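Local coordinates for uncharacterized protein (Pseudomonas aeruginosa PAO1, PDB 4R1D) that probably acts as a lipase of the alpha/beta-hydrolase family in type VI secretion, binds calcium, and is held in complex with its partner Tli4, at residues 73-78 / 138-143; 145-150 / 537-542; 428-433 / 531-536; 515-520 / 548-553. One frame throughout, in Å; residues are numbered along the deposited sequence. Where two conformers were deposited one is given.

Interaction 1 of 4, residues 73-78 / 138-143; sequences RPPNGL and KVMRSA
Met140 reaches across with its CE methyl to overlap the ring of Pro75, while the start of its side chain passes beside Pro74. CG stands anti to the backbone N (chi1 -171°) and the chain runs extended from there, which carries CE out to Pro75 CB at 3.4 Å. That approach is tighter than usual van der Waals contact, and since Met140 was modelled in two conformers the exact value is doubtful. CE also lies 3.7 Å from Pro75 CD, with the two side chains at about a right angle. Nearer the backbone, Met140 CB faces Pro74 CG at 4.2 Å. A cis peptide bond joins the two prolines in the loop between strand 70-72 and helix 84-95. Met140 itself occupies the N-cap position of helix 141-155, so the proline pair packs against the very start of that helix. Polar contact is indirect: a water donates to Pro74 O at 2.8 Å and accepts a weak bond from Arg141 N at 3.4 Å. Alongside, Arg73 pairs with Asp114 in a salt bridge and also packs on Leu264 of the partner chain.

Interaction 2 of 4, residues 145-150 / 537-542; sequences NPVMGL and ESYNDA
Val147, on helix 141-155, packs with both methyls on Tyr539, and this apolar overlap is the centre of the contact. CG1 sits between the backbone N and the carbonyl carbon (chi1 70°) and meets Tyr539 CB at 3.7 Å. CG2, anti to the backbone N, reaches the start of the ring, 3.8 Å from Tyr539 CD1. Both methyls thus lie on one side of the tyrosine, against its CB and the near end of its ring, and leave its phenol end to other parts of the fold. Towards the more exposed side, the ring of Pro146 lies against the end of the Asn540 side chain, the two crossing obliquely. No hydrogen bond joins the two segments; several of their polar groups bond within their own segment or to neighbours. In 537-542, a short 3-10 turn is made by Asn540 N to Glu537 O (2.9 Å) and Asp541 N to Ser538 O (3.0 Å), after which Asp541 forms the N-cap of helix 542-556. In helix 141-155, Leu150 N bonds to Pro146 O at 2.9 Å, but the helix is kinked at 146 and 147, neither N bonding to the turn before; that of Pro146 has no hydrogen to give. Tyr539 OH is hydrogen-bonded to Thr254 O of strand 250-255, and Tyr539 O receives Gln545 NE2. Val147 lies about 10 Å, side chain to side chain, from the calcium ligand Glu152 on the same helix. With its apolar base against Val147 and its hydroxyl tied to the central sheet, Tyr539 bridges helix and sheet by van der Waals contact at one end and hydrogen bonding at the other.

Interaction 3 of 4, residues 428-433 / 531-536; sequences YAHYGA and RGYEHQ
The imidazole of His430 is met at its edge, in the ring plane, by the phenol oxygen of Tyr533, with His430 CD2 3.4 Å from Tyr533 OH. The two side chains stand at about a right angle. Around the Tyr533 ring itself, the backbone of 431-432 passes obliquely: Tyr533 CE1 is 3.7 Å from Gly432 N and 3.8 Å from Gly432 CA, and Tyr533 OH comes to 3.2 Å from Tyr431 C. Gly432 has no side chain, and a CB there would come tight against Tyr533 CE1, so the ring can come close to the main chain at the end of strand 427-432. Tyr533 reaches there because its CG sits between the backbone N and the carbonyl carbon (chi1 40°), swinging the ring across to the strand. Its buried hydroxyl is hydrogen-bonded to His519 ND1, a bond that ties the phenol end to the neighbouring strand 515-519 as well. Farther along the loop, Gln536 N donates to Glu534 OE2 at 2.7 Å and a nearly straight 168°, approaching from above the carboxylate plane. This bond spans His535, whose NE2 bonds to Ser256 OG and whose ND1 bonds to Asp497 OD2. The hydrogen-bonded Ser256-His535-Asp497 set is consistent with the Ser-His-Asp catalytic triad of alpha/beta hydrolases, in which the histidine is typically borne on a loop after the last strand of the central sheet.

Interaction 4 of 4, residues 515-520 / 548-553; sequences ASFRHG and ALYGVI
An offset edge-to-face aromatic pair, buried between sheet and helix, joins strand 515-519, an outermost strand of the parallel sheet within this chain, to helix 542-556. Phe517 turns its edge toward the face of Tyr550, with the ring centroids 5.7 Å apart and the planes at 75°. The touch is made by Phe517 CZ, which lies 3.9 Å from both Tyr550 CD2 and Tyr550 CE2, so the far end of the phenylalanine ring abuts one side of the tyrosine ring. Both residues direct their side chains into the space between the segments. With CG anti to the backbone N (chi1 173°), Tyr550 extends from the helix toward the sheet and presents its ring face to Phe517. Two long aromatic arms are what bridge the backbones, since even the nearest CA atoms, those of Phe517 and Ala548, are 10.3 Å apart. The tyrosine hydroxyl points beyond the pair and hydrogen-bonds to Gly187 O, anchoring that end of the ring to a loop. Neighbours extend the aromatic cluster: Phe517 packs on His430, and Tyr550 on Tyr428, both from the adjacent strand 427-432. Along strand 515-519, Phe517 O lies over the centre of the His519 ring, 4.1 Å above its plane. The helix keeps its regular pattern here, with Val552 N bonded to Ala548 O at 3.0 Å. Helices packed on a parallel central sheet are general to alpha/beta proteins; here the last helix of the chain packs beside edge strand 515-519, consistent with the alpha/beta-hydrolase fold.

Interactions 1 and 2 share helix 141-155, the first at its N-terminus and the second about two turns further on. The centres of interactions 1 and 2 are 14 Å apart. Interactions 2 and 3 both use the segment leading from strand 515-519 to helix 542-556; their centres are 12 Å apart. Interactions 3 and 4 are closest, at 10 Å between centres, and rest on neighbouring strands 427-432 and 515-519 of the parallel sheet. Interaction 1 closes first along the chain, interaction 3 falls within the span of interaction 2, and interaction 4 crosses both. Together the last three tie the loop bearing His535, and the helix after it, to the sheet and to helix 141-155.

Interaction 1 of 4, residues 73-78 / 138-143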
loop_
_atom_site.group_PDB
_atom_site.type_symbol
_atom_site.label_atom_id
_atom_site.label_comp_id
_atom_site.label_asym_id
_atom_site.label_seq_id
_atom_site.Cartn_x
_atom_site.Cartn_y
_atom_site.Cartn_z
ATOM N N ARG A 73 6.183 6.412 -2.200
ATOM C CA ARG A 73 6.119 7.246 -3.389
ATOM C C ARG A 73 6.910 6.601 -4.524
ATOM O O ARG A 73 8.067 6.954 -4.803
ATOM C CB ARG A 73 6.585 8.664 -3.103
ATOM C CG ARG A 73 5.941 9.677 -4.039
ATOM C CD ARG A 73 6.276 11.096 -3.641
ATOM N NE ARG A 73 5.370 11.665 -2.644
ATOM C CZ ARG A 73 5.272 12.974 -2.445
ATOM N NH1 ARG A 73 6.004 13.789 -3.192
ATOM N NH2 ARG A 73 4.443 13.469 -1.536
ATOM N N PRO A 74 6.265 5.634 -5.176
ATOM C CA PRO A 74 6.774 4.782 -6.252
ATOM C C PRO A 74 7.129 5.599 -7.484
ATOM O O PRO A 74 6.579 6.680 -7.682
ATOM C CB PRO A 74 5.590 3.861 -6.545
ATOM C CG PRO A 74 4.381 4.650 -6.111
ATOM C CD PRO A 74 4.851 5.366 -4.876
ATOM N N PRO A 75 8.048 5.091 -8.313
ATOM C CA PRO A 75 8.723 3.790 -8.203
ATOM C C PRO A 75 9.865 3.819 -7.203
ATOM O O PRO A 75 10.490 4.866 -7.008
ATOM C CB PRO A 75 9.302 3.595 -9.606
ATOM C CG PRO A 75 9.615 4.984 -10.048
ATOM C CD PRO A 75 8.484 5.832 -9.510
ATOM N N ASN A 76 10.144 2.669 -6.590
ATOM C CA ASN A 76 11.218 2.566 -5.604
ATOM C C ASN A 76 12.237 1.489 -5.967
ATOM O O ASN A 76 13.082 1.130 -5.143
ATOM C CB ASN A 76 10.640 2.272 -4.212
ATOM C CG ASN A 76 10.008 0.890 -4.122
ATOM O OD1 ASN A 76 9.465 0.382 -5.102
ATOM N ND2 ASN A 76 10.079 0.277 -2.949
ATOM N N GLY A 77 12.143 0.961 -7.188
ATOM C CA GLY A 77 13.017 -0.118 -7.622
ATOM C C GLY A 77 14.320 0.359 -8.245
ATOM O O GLY A 77 14.598 1.558 -8.288
ATOM N N LEU A 78 15.129 -0.580 -8.726
ATOM C CA LEU A 78 16.376 -0.234 -9.408
ATOM C C LEU A 78 16.064 0.189 -10.835
ATOM O O LEU A 78 16.944 0.613 -11.582
ATOM C CB LEU A 78 17.348 -1.415 -9.407
ATOM C CG LEU A 78 17.696 -1.962 -8.023
ATOM C CD1 LEU A 78 18.804 -3.003 -8.114
ATOM C CD2 LEU A 78 18.099 -0.824 -7.088
ATOM N N LYS A 138 -1.953 11.751 -6.515
ATOM C CA LYS A 138 -2.096 10.658 -5.556
ATOM C C LYS A 138 -1.405 9.385 -6.009
ATOM O O LYS A 138 -1.211 8.474 -5.207
ATOM C CB LYS A 138 -3.567 10.297 -5.389
ATOM C CG LYS A 138 -4.401 11.282 -4.612
ATOM C CD LYS A 138 -5.860 10.915 -4.763
ATOM C CE LYS A 138 -6.777 11.993 -4.174
ATOM N NZ LYS A 138 -8.216 11.611 -4.294
ATOM N N VAL A 139 -1.087 9.297 -7.296
ATOM C CA VAL A 139 -0.682 8.021 -7.891
ATOM C C VAL A 139 0.612 8.096 -8.702
ATOM O O VAL A 139 1.046 9.177 -9.103
ATOM C CB VAL A 139 -1.800 7.439 -8.787
ATOM C CG1 VAL A 139 -3.039 7.158 -7.965
ATOM C CG2 VAL A 139 -2.106 8.390 -9.941
ATOM N N MET A 140 1.214 6.932 -8.949
ATOM C CA MET A 140 2.469 6.845 -9.688
ATOM C C MET A 140 2.361 7.605 -11.013
ATOM O O MET A 140 1.485 7.331 -11.843
ATOM C CB MET A 140 2.828 5.378 -9.927
ATOM C CG MET A 140 4.214 5.152 -10.488
ATOM S SD MET A 140 4.558 3.385 -10.592
ATOM C CE MET A 140 6.252 3.432 -11.164
ATOM N N ARG A 141 3.250 8.569 -11.206
ATOM C CA ARG A 141 3.082 9.495 -12.324
ATOM C C ARG A 141 3.196 8.847 -13.705
ATOM O O ARG A 141 2.285 8.959 -14.521
ATOM C CB ARG A 141 4.050 10.673 -12.219
ATOM C CG ARG A 141 3.960 11.549 -13.446
ATOM C CD ARG A 141 4.268 12.985 -13.150
ATOM N NE ARG A 141 5.496 13.146 -12.396
ATOM C CZ ARG A 141 6.691 12.718 -12.785
ATOM N NH1 ARG A 141 6.832 12.069 -13.928
ATOM N NH2 ARG A 141 7.748 12.941 -12.016
ATOM N N SER A 142 4.312 8.185 -13.967
ATOM C CA SER A 142 4.536 7.586 -15.288
ATOM C C SER A 142 3.475 6.546 -15.645
ATOM O O SER A 142 3.053 6.435 -16.798
ATOM C CB SER A 142 5.930 6.951 -15.358
ATOM O OG SER A 142 6.018 5.848 -14.468
ATOM N N ALA A 143 3.052 5.768 -14.658
ATOM C CA ALA A 143 2.104 4.685 -14.909
ATOM C C ALA A 143 0.694 5.171 -15.212
ATOM O O ALA A 143 -0.019 4.550 -16.016
ATOM C CB ALA A 143 2.079 3.711 -13.744
HETATM O O HOH W 1 6.349 8.629 -9.732
#

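Interaction 2 of 4, residues 145-150 / 537-542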
loop_
_atom_site.group_PDB
_atom_site.type_symbol
_atom_site.label_atom_id
_atom_site.label_comp_id
_atom_site.label_asym_id
_atom_site.label_seq_id
_atom_site.Cartn_x
_atom_site.Cartn_y
_atom_site.Cartn_z
ATOM N N ASN A 145 -0.516 9.068 -14.970
ATOM C CA ASN A 145 -0.819 10.421 -15.452
ATOM C C ASN A 145 -1.068 10.518 -16.975
ATOM O O ASN A 145 -1.999 11.198 -17.404
ATOM C CB ASN A 145 0.231 11.453 -14.983
ATOM C CG ASN A 145 0.001 11.934 -13.537
ATOM O OD1 ASN A 145 0.370 13.052 -13.187
ATOM N ND2 ASN A 145 -0.624 11.100 -12.709
ATOM N N PRO A 146 -0.256 9.816 -17.788
ATOM C CA PRO A 146 -0.516 9.843 -19.236
ATOM C C PRO A 146 -1.920 9.362 -19.610
ATOM O O PRO A 146 -2.586 10.028 -20.393
ATOM C CB PRO A 146 0.567 8.916 -19.813
ATOM C CG PRO A 146 1.683 8.968 -18.809
ATOM C CD PRO A 146 0.979 9.086 -17.460
ATOM N N VAL A 147 -2.391 8.244 -19.069
ATOM C CA VAL A 147 -3.707 7.765 -19.493
ATOM C C VAL A 147 -4.842 8.638 -18.958
ATOM O O VAL A 147 -5.861 8.829 -19.622
ATOM C CB VAL A 147 -3.932 6.280 -19.130
ATOM C CG1 VAL A 147 -4.071 6.102 -17.617
ATOM C CG2 VAL A 147 -5.155 5.725 -19.870
ATOM N N MET A 148 -4.654 9.198 -17.768
ATOM C CA MET A 148 -5.655 10.100 -17.242
ATOM C C MET A 148 -5.754 11.350 -18.121
ATOM O O MET A 148 -6.842 11.832 -18.403
ATOM C CB MET A 148 -5.366 10.451 -15.784
ATOM C CG MET A 148 -5.716 9.291 -14.839
ATOM S SD MET A 148 -5.686 9.800 -13.095
ATOM C CE MET A 148 -3.939 10.144 -12.854
ATOM N N GLY A 149 -4.611 11.850 -18.572
ATOM C CA GLY A 149 -4.598 13.051 -19.386
ATOM C C GLY A 149 -5.103 12.764 -20.787
ATOM O O GLY A 149 -5.724 13.617 -21.424
ATOM N N LEU A 150 -4.831 11.560 -21.274
ATOM C CA LEU A 150 -5.310 11.158 -22.611
ATOM C C LEU A 150 -6.831 11.065 -22.656
ATOM O O LEU A 150 -7.478 11.564 -23.584
ATOM C CB LEU A 150 -4.703 9.810 -23.007
ATOM C CG LEU A 150 -5.235 9.241 -24.327
ATOM C CD1 LEU A 150 -4.854 10.168 -25.472
ATOM C CD2 LEU A 150 -4.681 7.846 -24.578
ATOM N N GLU A 537 2.873 -0.886 -16.627
ATOM C CA GLU A 537 2.779 0.144 -17.650
ATOM C C GLU A 537 1.638 -0.105 -18.635
ATOM O O GLU A 537 1.614 0.492 -19.698
ATOM C CB GLU A 537 4.096 0.225 -18.433
ATOM C CG GLU A 537 5.308 0.581 -17.591
ATOM C CD GLU A 537 5.210 1.969 -17.001
ATOM O OE1 GLU A 537 4.706 2.869 -17.697
ATOM O OE2 GLU A 537 5.623 2.170 -15.839
ATOM N N SER A 538 0.705 -0.990 -18.296
ATOM C CA SER A 538 -0.325 -1.397 -19.266
ATOM C C SER A 538 -1.094 -0.223 -19.892
ATOM O O SER A 538 -1.409 -0.243 -21.088
ATOM C CB SER A 538 -1.281 -2.454 -18.672
ATOM O OG SER A 538 -2.071 -1.945 -17.601
ATOM N N TYR A 539 -1.398 0.803 -19.102
ATOM C CA TYR A 539 -2.213 1.899 -19.613
ATOM C C TYR A 539 -1.422 2.831 -20.512
ATOM O O TYR A 539 -1.967 3.788 -21.055
ATOM C CB TYR A 539 -2.903 2.676 -18.485
ATOM C CG TYR A 539 -4.279 2.146 -18.173
ATOM C CD1 TYR A 539 -5.234 1.988 -19.191
ATOM C CD2 TYR A 539 -4.631 1.789 -16.883
ATOM C CE1 TYR A 539 -6.489 1.512 -18.918
ATOM C CE2 TYR A 539 -5.900 1.292 -16.600
ATOM C CZ TYR A 539 -6.822 1.158 -17.627
ATOM O OH TYR A 539 -8.077 0.678 -17.350
ATOM N N ASN A 540 -0.130 2.554 -20.651
ATOM C CA ASN A 540 0.673 3.260 -21.651
ATOM C C ASN A 540 0.735 2.537 -23.011
ATOM O O ASN A 540 1.427 2.981 -23.935
ATOM C CB ASN A 540 2.071 3.546 -21.099
ATOM C CG ASN A 540 2.036 4.552 -19.961
ATOM O OD1 ASN A 540 2.625 4.335 -18.896
ATOM N ND2 ASN A 540 1.331 5.649 -20.178
ATOM N N ASP A 541 -0.001 1.438 -23.128
ATOM C CA ASP A 541 -0.075 0.688 -24.384
ATOM C C ASP A 541 -1.343 1.096 -25.118
ATOM O O ASP A 541 -2.406 1.213 -24.503
ATOM C CB ASP A 541 -0.089 -0.821 -24.107
ATOM C CG ASP A 541 -0.099 -1.659 -25.389
ATOM O OD1 ASP A 541 -1.171 -1.794 -26.011
ATOM O OD2 ASP A 541 0.963 -2.198 -25.750
ATOM N N ALA A 542 -1.231 1.319 -26.427
ATOM C CA ALA A 542 -2.359 1.781 -27.232
ATOM C C ALA A 542 -3.615 0.922 -27.092
ATOM O O ALA A 542 -4.729 1.428 -27.169
ATOM C CB ALA A 542 -1.950 1.879 -28.711
#

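Interaction 3 of 4, residues 428-433 / 531-536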
loop_
_atom_site.group_PDB
_atom_site.type_symbol
_atom_site.label_atom_id
_atom_site.label_comp_id
_atom_site.label_asym_id
_atom_site.label_seq_id
_atom_site.Cartn_x
_atom_site.Cartn_y
_atom_site.Cartn_z
ATOM N N TYR A 428 -16.380 -3.785 -19.025
ATOM C CA TYR A 428 -15.513 -3.909 -20.196
ATOM C C TYR A 428 -14.095 -4.120 -19.700
ATOM O O TYR A 428 -13.475 -3.216 -19.136
ATOM C CB TYR A 428 -15.603 -2.639 -21.055
ATOM C CG TYR A 428 -16.980 -2.443 -21.660
ATOM C CD1 TYR A 428 -18.067 -2.040 -20.877
ATOM C CD2 TYR A 428 -17.195 -2.688 -23.011
ATOM C CE1 TYR A 428 -19.343 -1.890 -21.444
ATOM C CE2 TYR A 428 -18.450 -2.533 -23.575
ATOM C CZ TYR A 428 -19.510 -2.146 -22.801
ATOM O OH TYR A 428 -20.737 -2.005 -23.410
ATOM N N ALA A 429 -13.585 -5.333 -19.870
ATOM C CA ALA A 429 -12.302 -5.687 -19.286
ATOM C C ALA A 429 -11.243 -5.886 -20.372
ATOM O O ALA A 429 -11.554 -6.361 -21.459
ATOM C CB ALA A 429 -12.459 -6.957 -18.468
ATOM N N HIS A 430 -9.997 -5.524 -20.078
ATOM C CA HIS A 430 -8.884 -5.883 -20.957
ATOM C C HIS A 430 -7.718 -6.399 -20.108
ATOM O O HIS A 430 -7.585 -6.052 -18.936
ATOM C CB HIS A 430 -8.455 -4.708 -21.861
ATOM C CG HIS A 430 -7.919 -3.531 -21.104
ATOM N ND1 HIS A 430 -8.726 -2.506 -20.654
ATOM C CD2 HIS A 430 -6.663 -3.234 -20.691
ATOM C CE1 HIS A 430 -7.985 -1.624 -20.000
ATOM N NE2 HIS A 430 -6.733 -2.044 -20.005
ATOM N N TYR A 431 -6.893 -7.257 -20.682
ATOM C CA TYR A 431 -5.802 -7.840 -19.921
ATOM C C TYR A 431 -4.698 -8.328 -20.856
ATOM O O TYR A 431 -4.925 -8.492 -22.054
ATOM C CB TYR A 431 -6.317 -8.987 -19.037
ATOM C CG TYR A 431 -6.954 -10.123 -19.811
ATOM C CD1 TYR A 431 -8.207 -9.977 -20.396
ATOM C CD2 TYR A 431 -6.296 -11.343 -19.959
ATOM C CE1 TYR A 431 -8.793 -11.021 -21.113
ATOM C CE2 TYR A 431 -6.872 -12.384 -20.661
ATOM C CZ TYR A 431 -8.116 -12.220 -21.233
ATOM O OH TYR A 431 -8.690 -13.263 -21.939
ATOM N N GLY A 432 -3.509 -8.524 -20.298
ATOM C CA GLY A 432 -2.354 -8.989 -21.053
ATOM C C GLY A 432 -2.219 -10.495 -20.945
ATOM O O GLY A 432 -2.109 -11.047 -19.846
ATOM N N ALA A 433 -2.239 -11.160 -22.094
ATOM C CA ALA A 433 -2.149 -12.604 -22.146
ATOM C C ALA A 433 -1.080 -12.970 -23.160
ATOM O O ALA A 433 -1.366 -13.142 -24.341
ATOM C CB ALA A 433 -3.473 -13.192 -22.555
ATOM N N ARG A 531 3.656 -7.545 -29.100
ATOM C CA ARG A 531 3.843 -8.320 -27.870
ATOM C C ARG A 531 2.935 -7.735 -26.787
ATOM O O ARG A 531 2.773 -6.512 -26.711
ATOM C CB ARG A 531 5.303 -8.224 -27.409
ATOM C CG ARG A 531 5.641 -9.018 -26.139
ATOM C CD ARG A 531 7.020 -8.620 -25.604
ATOM N NE ARG A 531 7.486 -9.532 -24.565
ATOM C CZ ARG A 531 8.426 -9.238 -23.668
ATOM N NH1 ARG A 531 9.012 -8.046 -23.677
ATOM N NH2 ARG A 531 8.782 -10.141 -22.761
ATOM N N GLY A 532 2.332 -8.599 -25.971
ATOM C CA GLY A 532 1.465 -8.143 -24.892
ATOM C C GLY A 532 2.216 -7.222 -23.953
ATOM O O GLY A 532 3.420 -7.368 -23.759
ATOM N N TYR A 533 1.503 -6.266 -23.368
ATOM C CA TYR A 533 2.122 -5.259 -22.523
ATOM C C TYR A 533 2.463 -5.804 -21.141
ATOM O O TYR A 533 1.996 -6.867 -20.746
ATOM C CB TYR A 533 1.211 -4.027 -22.405
ATOM C CG TYR A 533 -0.258 -4.370 -22.267
ATOM C CD1 TYR A 533 -0.770 -4.857 -21.063
ATOM C CD2 TYR A 533 -1.134 -4.208 -23.333
ATOM C CE1 TYR A 533 -2.124 -5.180 -20.929
ATOM C CE2 TYR A 533 -2.481 -4.522 -23.212
ATOM C CZ TYR A 533 -2.971 -5.015 -22.012
ATOM O OH TYR A 533 -4.304 -5.333 -21.894
ATOM N N GLU A 534 3.298 -5.059 -20.424
ATOM C CA GLU A 534 3.666 -5.376 -19.058
ATOM C C GLU A 534 2.660 -4.724 -18.110
ATOM O O GLU A 534 2.110 -3.669 -18.405
ATOM C CB GLU A 534 5.086 -4.857 -18.785
ATOM C CG GLU A 534 5.621 -5.099 -17.374
ATOM C CD GLU A 534 5.196 -4.028 -16.386
ATOM O OE1 GLU A 534 5.108 -2.846 -16.784
ATOM O OE2 GLU A 534 4.930 -4.376 -15.215
ATOM N N HIS A 535 2.418 -5.378 -16.982
ATOM C CA HIS A 535 1.389 -4.974 -16.024
ATOM C C HIS A 535 1.444 -3.506 -15.586
ATOM O O HIS A 535 0.462 -2.773 -15.694
ATOM C CB HIS A 535 1.464 -5.877 -14.784
ATOM C CG HIS A 535 0.351 -5.669 -13.805
ATOM N ND1 HIS A 535 -0.902 -6.217 -13.979
ATOM C CD2 HIS A 535 0.304 -4.992 -12.629
ATOM C CE1 HIS A 535 -1.678 -5.877 -12.964
ATOM N NE2 HIS A 535 -0.969 -5.137 -12.127
ATOM N N GLN A 536 2.593 -3.092 -15.069
ATOM C CA GLN A 536 2.707 -1.809 -14.411
ATOM C C GLN A 536 2.435 -0.686 -15.390
ATOM O O GLN A 536 1.831 0.328 -15.032
ATOM C CB GLN A 536 4.106 -1.630 -13.852
ATOM C CG GLN A 536 4.286 -0.285 -13.190
ATOM C CD GLN A 536 3.483 -0.190 -11.922
ATOM O OE1 GLN A 536 2.382 0.374 -11.899
ATOM N NE2 GLN A 536 4.026 -0.754 -10.846
#

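Interaction 4 of 4, residues 515-520 / 548-553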
loop_
_atom_site.group_PDB
_atom_site.type_symbol
_atom_site.label_atom_id
_atom_site.label_comp_id
_atom_site.label_asym_id
_atom_site.label_seq_id
_atom_site.Cartn_x
_atom_site.Cartn_y
_atom_site.Cartn_z
ATOM N N ALA A 515 -17.796 -7.362 -22.180
ATOM C CA ALA A 515 -16.702 -7.299 -23.142
ATOM C C ALA A 515 -15.368 -7.631 -22.479
ATOM O O ALA A 515 -15.111 -7.230 -21.342
ATOM C CB ALA A 515 -16.641 -5.919 -23.809
ATOM N N SER A 516 -14.530 -8.379 -23.183
ATOM C CA SER A 516 -13.223 -8.788 -22.660
ATOM C C SER A 516 -12.195 -8.775 -23.797
ATOM O O SER A 516 -12.354 -9.473 -24.813
ATOM C CB SER A 516 -13.310 -10.177 -22.009
ATOM O OG SER A 516 -12.049 -10.621 -21.527
ATOM N N PHE A 517 -11.156 -7.960 -23.635
ATOM C CA PHE A 517 -10.103 -7.827 -24.644
ATOM C C PHE A 517 -8.834 -8.540 -24.217
ATOM O O PHE A 517 -8.185 -8.167 -23.225
ATOM C CB PHE A 517 -9.825 -6.353 -24.946
ATOM C CG PHE A 517 -11.018 -5.622 -25.488
ATOM C CD1 PHE A 517 -12.029 -5.192 -24.640
ATOM C CD2 PHE A 517 -11.139 -5.378 -26.847
ATOM C CE1 PHE A 517 -13.131 -4.535 -25.121
ATOM C CE2 PHE A 517 -12.240 -4.723 -27.344
ATOM C CZ PHE A 517 -13.242 -4.289 -26.481
ATOM N N ARG A 518 -8.493 -9.580 -24.977
ATOM C CA ARG A 518 -7.374 -10.440 -24.650
ATOM C C ARG A 518 -6.157 -9.971 -25.460
ATOM O O ARG A 518 -6.022 -10.275 -26.649
ATOM C CB ARG A 518 -7.758 -11.877 -24.983
ATOM C CG ARG A 518 -6.756 -12.981 -24.639
ATOM C CD ARG A 518 -7.448 -14.313 -24.973
ATOM N NE ARG A 518 -6.653 -15.517 -24.735
ATOM C CZ ARG A 518 -6.597 -16.181 -23.584
ATOM N NH1 ARG A 518 -7.258 -15.740 -22.515
ATOM N NH2 ARG A 518 -5.861 -17.289 -23.496
ATOM N N HIS A 519 -5.289 -9.199 -24.820
ATOM C CA HIS A 519 -4.199 -8.541 -25.542
ATOM C C HIS A 519 -2.906 -9.353 -25.486
ATOM O O HIS A 519 -2.535 -9.881 -24.448
ATOM C CB HIS A 519 -3.967 -7.113 -25.016
ATOM C CG HIS A 519 -5.109 -6.183 -25.291
ATOM N ND1 HIS A 519 -5.524 -5.223 -24.392
ATOM C CD2 HIS A 519 -5.915 -6.060 -26.370
ATOM C CE1 HIS A 519 -6.546 -4.559 -24.899
ATOM N NE2 HIS A 519 -6.807 -5.048 -26.099
ATOM N N GLY A 520 -2.208 -9.437 -26.611
ATOM C CA GLY A 520 -0.957 -10.167 -26.636
ATOM C C GLY A 520 -1.030 -11.450 -27.443
ATOM O O GLY A 520 -1.999 -11.697 -28.161
ATOM N N ALA A 548 -10.154 1.216 -22.925
ATOM C CA ALA A 548 -10.727 2.109 -21.920
ATOM C C ALA A 548 -11.682 3.126 -22.551
ATOM O O ALA A 548 -12.819 3.290 -22.107
ATOM C CB ALA A 548 -9.629 2.826 -21.154
ATOM N N LEU A 549 -11.222 3.811 -23.590
ATOM C CA LEU A 549 -12.068 4.809 -24.230
ATOM C C LEU A 549 -13.293 4.164 -24.874
ATOM O O LEU A 549 -14.396 4.701 -24.809
ATOM C CB LEU A 549 -11.260 5.615 -25.246
ATOM C CG LEU A 549 -10.245 6.550 -24.577
ATOM C CD1 LEU A 549 -9.205 6.967 -25.574
ATOM C CD2 LEU A 549 -10.969 7.766 -23.968
ATOM N N TYR A 550 -13.095 3.003 -25.492
ATOM C CA TYR A 550 -14.203 2.241 -26.052
ATOM C C TYR A 550 -15.241 1.929 -24.972
ATOM O O TYR A 550 -16.436 2.139 -25.168
ATOM C CB TYR A 550 -13.683 0.934 -26.668
ATOM C CG TYR A 550 -14.765 0.003 -27.123
ATOM C CD1 TYR A 550 -15.286 0.090 -28.410
ATOM C CD2 TYR A 550 -15.260 -0.987 -26.278
ATOM C CE1 TYR A 550 -16.283 -0.780 -28.842
ATOM C CE2 TYR A 550 -16.263 -1.861 -26.704
ATOM C CZ TYR A 550 -16.764 -1.748 -27.983
ATOM O OH TYR A 550 -17.755 -2.597 -28.399
ATOM N N GLY A 551 -14.786 1.427 -23.825
ATOM C CA GLY A 551 -15.692 1.149 -22.728
ATOM C C GLY A 551 -16.482 2.383 -22.296
ATOM O O GLY A 551 -17.695 2.328 -22.089
ATOM N N VAL A 552 -15.795 3.511 -22.175
ATOM C CA VAL A 552 -16.456 4.730 -21.711
ATOM C C VAL A 552 -17.560 5.159 -22.674
ATOM O O VAL A 552 -18.673 5.510 -22.247
ATOM C CB VAL A 552 -15.451 5.858 -21.500
ATOM C CG1 VAL A 552 -16.167 7.204 -21.290
ATOM C CG2 VAL A 552 -14.553 5.520 -20.308
ATOM N N ILE A 553 -17.253 5.120 -23.968
ATOM C CA ILE A 553 -18.250 5.462 -24.978
ATOM C C ILE A 553 -19.472 4.536 -24.927
ATOM O O ILE A 553 -20.620 4.999 -24.930
ATOM C CB ILE A 553 -17.669 5.460 -26.393
ATOM C CG1 ILE A 553 -16.610 6.565 -26.538
ATOM C CG2 ILE A 553 -18.811 5.629 -27.421
ATOM C CD1 ILE A 553 -17.139 7.982 -26.208
#